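PDB 1O59: allantoicase from Saccharomyces cerevisiae, which catalyses the hydrolysis of allantoate to (S)-ureidoglycolate and urea, a step of allantoin degradation that lets yeast draw on purines as secondary nitrogen sources. Local coordinates for residues A[195-199]-A[213-217]; A[106-110]-A[163-168]. Residues are numbered along the deposited sequence.

The two contacts follow one another along the chain: contact 2 (106-110 with 163-168) is complete before contact 1 (195-199 with 213-217) opens, and their centres lie about 17 Å apart. They meet through one antiparallel sheet of the first allantoicase repeat, in which strands 105-113 and 186-196 are neighbours. Arg195 N lies 2.8 Å from His106 O, a probable hydrogen bond, and Val197 CG2 packs 3.8 Å from His106 ND1. Contact 2 joins strand 105-113 to strand 160-164 inside this repeat, whereas contact 1 takes the end of strand 186-196 to the segment that leads into strand 218-222 in the second half. Together they run from the first repeat's sheet to the junction between the two halves.

Contact 1 of 2, residues A[195-199]-A[213-217]; sequences RVVPP and VCNGA
Gly216, Val196 and Asn215 bury the most surface where the end of a strand meets a turn across the junction between the two allantoicase repeats. Arg195 and Val196 are extended, and the chain then leaves the strand through Val197, Pro198 and Pro199. Opposite, Val213 and Cys214 form a short 3-10 turn closed by Gly216 N to Val213 O (3.1 Å). The nearest CA pairs are Val196 with Gly216 (5.0 Å) and Pro198 with Asn215 (4.6 Å). Gly216 has phi/psi of 92/10°, where a CB would jam against the preceding carbonyl and lie 3.4 Å from Arg195 NH1. Its O accepts the one hydrogen bond between the segments, from Arg195 NH1 (2.9 Å, 153°), near the guanidinium plane. Val196 (chi1 t) points toward the turn, with CB 4.2 Å from Gly216 CA, CG1 3.7 Å from Cys214 O and CG2 3.8 Å from Val213 O. Asn215 meets the prolines: its O lies 3.9 Å from Pro198 CB and its OD1 4.0 Å from Pro199 CD, while ND2 is hydrogen-bonded to Asp209 O. Around this meeting, Val196 and Val213 both pack on Val35 of strand 35-36, and the backbone of Arg195 pairs with His106 of strand 105-113.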
ATOM      1  N   ARG A 195       5.399  -1.046   8.637  1.00 61.76           N
ATOM      2  CA  ARG A 195       4.334  -1.355   9.564  1.00 62.46           C
ATOM      3  C   ARG A 195       3.940   0.003  10.080  1.00 63.25           C
ATOM      4  O   ARG A 195       4.765   0.705  10.633  1.00 63.09           O
ATOM      5  CB  ARG A 195       4.809  -2.296  10.694  1.00 62.51           C
ATOM      6  CG  ARG A 195       3.716  -3.094  11.368  0.50 62.52           C
ATOM      7  CD  ARG A 195       2.740  -2.281  12.200  0.50 62.78           C
ATOM      8  NE  ARG A 195       1.683  -3.144  12.724  0.50 62.82           N
ATOM      9  CZ  ARG A 195       0.458  -3.264  12.226  0.50 61.55           C
ATOM     10  NH1 ARG A 195       0.067  -2.549  11.192  0.50 59.60           N
ATOM     11  NH2 ARG A 195      -0.388  -4.111  12.795  0.50 62.82           N
ATOM     12  N   VAL A 196       2.681   0.378   9.873  1.00 64.53           N
ATOM     13  CA  VAL A 196       2.208   1.696  10.228  1.00 65.43           C
ATOM     14  C   VAL A 196       2.084   1.807  11.728  1.00 67.15           C
ATOM     15  O   VAL A 196       1.654   0.876  12.401  1.00 66.37           O
ATOM     16  CB  VAL A 196       0.844   2.029   9.545  1.00 65.14           C
ATOM     17  CG1 VAL A 196       0.305   3.387  10.013  1.00 65.15           C
ATOM     18  CG2 VAL A 196       0.977   2.000   8.049  1.00 63.98           C
ATOM     19  N   VAL A 197       2.504   2.962  12.230  1.00 69.89           N
ATOM     20  CA  VAL A 197       2.265   3.378  13.599  1.00 72.21           C
ATOM     21  C   VAL A 197       1.021   4.267  13.637  1.00 75.02           C
ATOM     22  O   VAL A 197       1.039   5.379  13.080  1.00 75.75           O
ATOM     23  CB  VAL A 197       3.436   4.220  14.134  1.00 71.98           C
ATOM     24  CG1 VAL A 197       3.185   4.611  15.594  1.00 72.15           C
ATOM     25  CG2 VAL A 197       4.755   3.453  13.987  1.00 72.40           C
ATOM     26  N   PRO A 198      -0.049   3.827  14.292  1.00 77.86           N
ATOM     27  CA  PRO A 198      -1.217   4.692  14.416  1.00 80.17           C
ATOM     28  C   PRO A 198      -0.878   5.957  15.276  1.00 81.91           C
ATOM     29  O   PRO A 198      -0.045   5.876  16.228  1.00 82.39           O
ATOM     30  CB  PRO A 198      -2.244   3.800  15.140  1.00 80.31           C
ATOM     31  CG  PRO A 198      -1.409   2.779  15.919  1.00 79.46           C
ATOM     32  CD  PRO A 198      -0.212   2.544  15.017  1.00 78.23           C
ATOM     33  N   PRO A 199      -1.521   7.098  14.970  1.00 83.09           N
ATOM     34  CA  PRO A 199      -1.305   8.358  15.726  1.00 82.80           C
ATOM     35  C   PRO A 199      -2.178   8.461  16.991  1.00 82.75           C
ATOM     36  O   PRO A 199      -1.781   7.981  18.063  1.00 82.52           O
ATOM     37  CB  PRO A 199      -1.736   9.427  14.705  1.00 83.41           C
ATOM     38  CG  PRO A 199      -2.938   8.764  14.004  1.00 83.46           C
ATOM     39  CD  PRO A 199      -2.515   7.283  13.882  1.00 83.25           C
ATOM     40  N   VAL A 213      -6.164   2.065   6.827  1.00 63.00           N
ATOM     41  CA  VAL A 213      -4.780   1.780   6.626  1.00 63.27           C
ATOM     42  C   VAL A 213      -3.875   2.628   7.527  1.00 63.23           C
ATOM     43  O   VAL A 213      -2.844   2.127   8.030  1.00 62.29           O
ATOM     44  CB  VAL A 213      -4.358   1.888   5.108  1.00 63.57           C
ATOM     45  CG1 VAL A 213      -4.473   3.308   4.550  1.00 63.33           C
ATOM     46  CG2 VAL A 213      -2.919   1.350   4.921  1.00 63.51           C
ATOM     47  N   CYS A 214      -4.259   3.887   7.736  1.00 62.58           N
ATOM     48  CA  CYS A 214      -3.486   4.778   8.578  1.00 63.05           C
ATOM     49  C   CYS A 214      -3.596   4.453  10.051  1.00 62.05           C
ATOM     50  O   CYS A 214      -2.893   5.042  10.860  1.00 61.11           O
ATOM     51  CB  CYS A 214      -3.947   6.212   8.417  1.00 64.17           C
ATOM     52  SG  CYS A 214      -3.888   6.804   6.727  1.00 68.27           S
ATOM     53  N   ASN A 215      -4.492   3.543  10.398  1.00 61.22           N
ATOM     54  CA  ASN A 215      -4.590   3.092  11.763  1.00 61.01           C
ATOM     55  C   ASN A 215      -3.947   1.724  11.990  1.00 60.33           C
ATOM     56  O   ASN A 215      -4.144   1.118  13.016  1.00 58.92           O
ATOM     57  CB  ASN A 215      -6.068   3.098  12.206  1.00 61.60           C
ATOM     58  CG  ASN A 215      -6.605   4.496  12.422  1.00 60.18           C
ATOM     59  OD1 ASN A 215      -5.852   5.409  12.756  1.00 60.98           O
ATOM     60  ND2 ASN A 215      -7.912   4.667  12.242  1.00 58.88           N
ATOM     61  N   GLY A 216      -3.176   1.256  11.018  1.00 60.63           N
ATOM     62  CA  GLY A 216      -2.452  -0.007  11.131  1.00 60.36           C
ATOM     63  C   GLY A 216      -3.202  -1.214  10.604  1.00 60.54           C
ATOM     64  O   GLY A 216      -2.781  -2.332  10.842  1.00 60.64           O
ATOM     65  N   ALA A 217      -4.323  -1.010   9.916  1.00 61.12           N
ATOM     66  CA  ALA A 217      -5.055  -2.116   9.324  1.00 61.43           C
ATOM     67  C   ALA A 217      -4.374  -2.524   8.024  1.00 62.46           C
ATOM     68  O   ALA A 217      -3.806  -1.691   7.324  1.00 61.79           O
ATOM     69  CB  ALA A 217      -6.470  -1.727   9.056  1.00 61.61           C
TER

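Contact 2 of 2, residues A[106-110]-A[163-168]; sequences HIIGG and FVRGNG
Residues 109-110 pair antiparallel with 163-164 in a sheet of the first allantoicase repeat, by family assignment probably a galactose-binding-domain-like unit, and a classic beta bulge at Ile108 and Gly109, both facing Tyr193 of strand 186-196, interrupts the regular strand. Ile108 carries the distortion with phi/psi of -115/-34°, while Gly109 and Gly110 are almost fully extended. Gly110 and Phe163 form a hydrogen-bonded pair (CA-CA 5.4 Å; Gly110 N to Phe163 O 2.9 Å, Phe163 N to Gly110 O 3.0 Å). Gly109 and Val164 form the adjoining non-hydrogen-bonded pair, with their CA atoms just 4.1 Å apart, and Arg165 N donates to Ile108 O (2.9 Å, 165°). Segment 163-168 then closes a type I turn from Arg165 to Gly168, with Gly168 N bonded to Arg165 O at 3.0 Å.

The close CA pair depends on Gly109, where a CB would fall 2.2 Å from Phe163 O. Gly110, on which a CB would come 2.6 Å from Phe163 CZ, accepts the Phe163 ring (chi1 p) over its CA, a CH-pi contact 3.8 Å from the centroid. Ile108 (chi1 t, chi2 p) brings CD1 to 3.7 Å from Val164 CG1, and both side chains pack on Ile28 of helix 21-31. Arg165 folds back with chi3 p; its NE bonds Ile149 O, CD lies 3.3 Å from Ile107 O, and NH1 donates to Gly168 O at 2.8 Å.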
ATOM      1  N   HIS A 106       7.597   1.851  10.788  1.00 58.33           N
ATOM      2  CA  HIS A 106       8.834   1.063  10.832  1.00 58.43           C
ATOM      3  C   HIS A 106       9.020   0.335   9.477  1.00 58.63           C
ATOM      4  O   HIS A 106       8.089  -0.299   8.991  1.00 59.61           O
ATOM      5  CB  HIS A 106       8.741   0.036  11.958  1.00 58.65           C
ATOM      6  CG  HIS A 106       8.688   0.625  13.337  1.00 59.17           C
ATOM      7  ND1 HIS A 106       7.504   0.890  13.988  1.00 61.77           N
ATOM      8  CD2 HIS A 106       9.669   0.956  14.204  1.00 60.46           C
ATOM      9  CE1 HIS A 106       7.759   1.370  15.195  1.00 61.14           C
ATOM     10  NE2 HIS A 106       9.067   1.423  15.348  1.00 60.83           N
ATOM     11  N   ILE A 107      10.201   0.420   8.859  1.00 58.24           N
ATOM     12  CA  ILE A 107      10.407  -0.122   7.485  1.00 57.49           C
ATOM     13  C   ILE A 107      10.918  -1.551   7.450  1.00 56.73           C
ATOM     14  O   ILE A 107      11.803  -1.913   8.211  1.00 56.43           O
ATOM     15  CB  ILE A 107      11.363   0.786   6.675  1.00 57.35           C
ATOM     16  CG1 ILE A 107      10.872   2.228   6.700  1.00 57.73           C
ATOM     17  CG2 ILE A 107      11.481   0.306   5.241  1.00 57.58           C
ATOM     18  CD1 ILE A 107       9.396   2.399   6.180  1.00 61.18           C
ATOM     19  N   ILE A 108      10.342  -2.366   6.569  1.00 56.32           N
ATOM     20  CA  ILE A 108      10.755  -3.769   6.419  1.00 55.87           C
ATOM     21  C   ILE A 108      11.386  -4.080   5.051  1.00 55.60           C
ATOM     22  O   ILE A 108      12.274  -4.926   4.938  1.00 55.05           O
ATOM     23  CB  ILE A 108       9.559  -4.740   6.696  1.00 55.90           C
ATOM     24  CG1 ILE A 108       9.979  -6.190   6.429  1.00 56.05           C
ATOM     25  CG2 ILE A 108       8.306  -4.382   5.889  1.00 57.06           C
ATOM     26  CD1 ILE A 108      11.110  -6.672   7.366  1.00 54.44           C
ATOM     27  N   GLY A 109      10.917  -3.410   4.002  1.00 55.84           N
ATOM     28  CA  GLY A 109      11.395  -3.722   2.669  1.00 55.89           C
ATOM     29  C   GLY A 109      10.830  -2.814   1.643  1.00 56.05           C
ATOM     30  O   GLY A 109      10.317  -1.743   1.973  1.00 56.13           O
ATOM     31  N   GLY A 110      10.915  -3.248   0.395  1.00 56.87           N
ATOM     32  CA  GLY A 110      10.447  -2.425  -0.712  1.00 57.49           C
ATOM     33  C   GLY A 110      10.595  -3.046  -2.073  1.00 58.06           C
ATOM     34  O   GLY A 110      11.005  -4.200  -2.213  1.00 58.43           O
ATOM     35  N   PHE A 163      12.917  -6.465  -2.209  1.00 60.99           N
ATOM     36  CA  PHE A 163      13.892  -6.566  -1.109  1.00 60.64           C
ATOM     37  C   PHE A 163      13.265  -6.457   0.303  1.00 60.39           C
ATOM     38  O   PHE A 163      12.237  -5.787   0.537  1.00 58.60           O
ATOM     39  CB  PHE A 163      15.049  -5.558  -1.291  1.00 60.35           C
ATOM     40  CG  PHE A 163      14.591  -4.144  -1.410  1.00 60.26           C
ATOM     41  CD1 PHE A 163      14.303  -3.598  -2.665  1.00 59.09           C
ATOM     42  CD2 PHE A 163      14.398  -3.369  -0.256  1.00 60.86           C
ATOM     43  CE1 PHE A 163      13.844  -2.280  -2.781  1.00 61.60           C
ATOM     44  CE2 PHE A 163      13.927  -2.070  -0.330  1.00 60.39           C
ATOM     45  CZ  PHE A 163      13.644  -1.505  -1.612  1.00 62.11           C
ATOM     46  N   VAL A 164      13.924  -7.162   1.217  1.00 60.85           N
ATOM     47  CA  VAL A 164      13.645  -7.111   2.635  1.00 61.47           C
ATOM     48  C   VAL A 164      14.962  -6.769   3.311  1.00 61.79           C
ATOM     49  O   VAL A 164      16.007  -7.302   2.953  1.00 60.97           O
ATOM     50  CB  VAL A 164      13.165  -8.496   3.138  1.00 61.94           C
ATOM     51  CG1 VAL A 164      12.910  -8.491   4.657  1.00 61.61           C
ATOM     52  CG2 VAL A 164      11.917  -8.936   2.358  1.00 62.39           C
ATOM     53  N   ARG A 165      14.906  -5.883   4.294  1.00 62.65           N
ATOM     54  CA  ARG A 165      16.075  -5.596   5.124  1.00 63.25           C
ATOM     55  C   ARG A 165      16.530  -6.831   5.871  1.00 63.54           C
ATOM     56  O   ARG A 165      15.719  -7.518   6.499  1.00 63.64           O
ATOM     57  CB  ARG A 165      15.757  -4.557   6.188  1.00 63.27           C
ATOM     58  CG  ARG A 165      15.200  -3.262   5.704  1.00 64.04           C
ATOM     59  CD  ARG A 165      14.779  -2.399   6.854  1.00 63.76           C
ATOM     60  NE  ARG A 165      15.926  -1.691   7.380  1.00 63.92           N
ATOM     61  CZ  ARG A 165      16.567  -1.959   8.495  1.00 62.97           C
ATOM     62  NH1 ARG A 165      16.197  -2.927   9.319  1.00 64.23           N
ATOM     63  NH2 ARG A 165      17.604  -1.210   8.798  1.00 64.53           N
ATOM     64  N   GLY A 166      17.833  -7.074   5.865  1.00 64.06           N
ATOM     65  CA  GLY A 166      18.393  -8.178   6.633  1.00 64.40           C
ATOM     66  C   GLY A 166      18.004  -8.193   8.109  1.00 64.75           C
ATOM     67  O   GLY A 166      17.832  -9.268   8.702  1.00 64.86           O
ATOM     68  N   ASN A 167      17.884  -7.017   8.722  1.00 64.82           N
ATOM     69  CA  ASN A 167      17.604  -6.956  10.156  1.00 64.82           C
ATOM     70  C   ASN A 167      16.125  -6.854  10.441  1.00 64.31           C
ATOM     71  O   ASN A 167      15.735  -6.628  11.580  1.00 64.34           O
ATOM     72  CB  ASN A 167      18.345  -5.786  10.799  1.00 65.26           C
ATOM     73  CG  ASN A 167      19.853  -6.035  10.903  1.00 68.34           C
ATOM     74  OD1 ASN A 167      20.312  -7.079  11.407  1.00 69.25           O
ATOM     75  ND2 ASN A 167      20.633  -5.071  10.417  1.00 73.10           N
ATOM     76  N   GLY A 168      15.296  -7.001   9.405  1.00 63.64           N
ATOM     77  CA  GLY A 168      13.861  -7.009   9.590  1.00 63.08           C
ATOM     78  C   GLY A 168      13.374  -5.601   9.812  1.00 62.59           C
ATOM     79  O   GLY A 168      13.972  -4.671   9.323  1.00 62.52           O
TER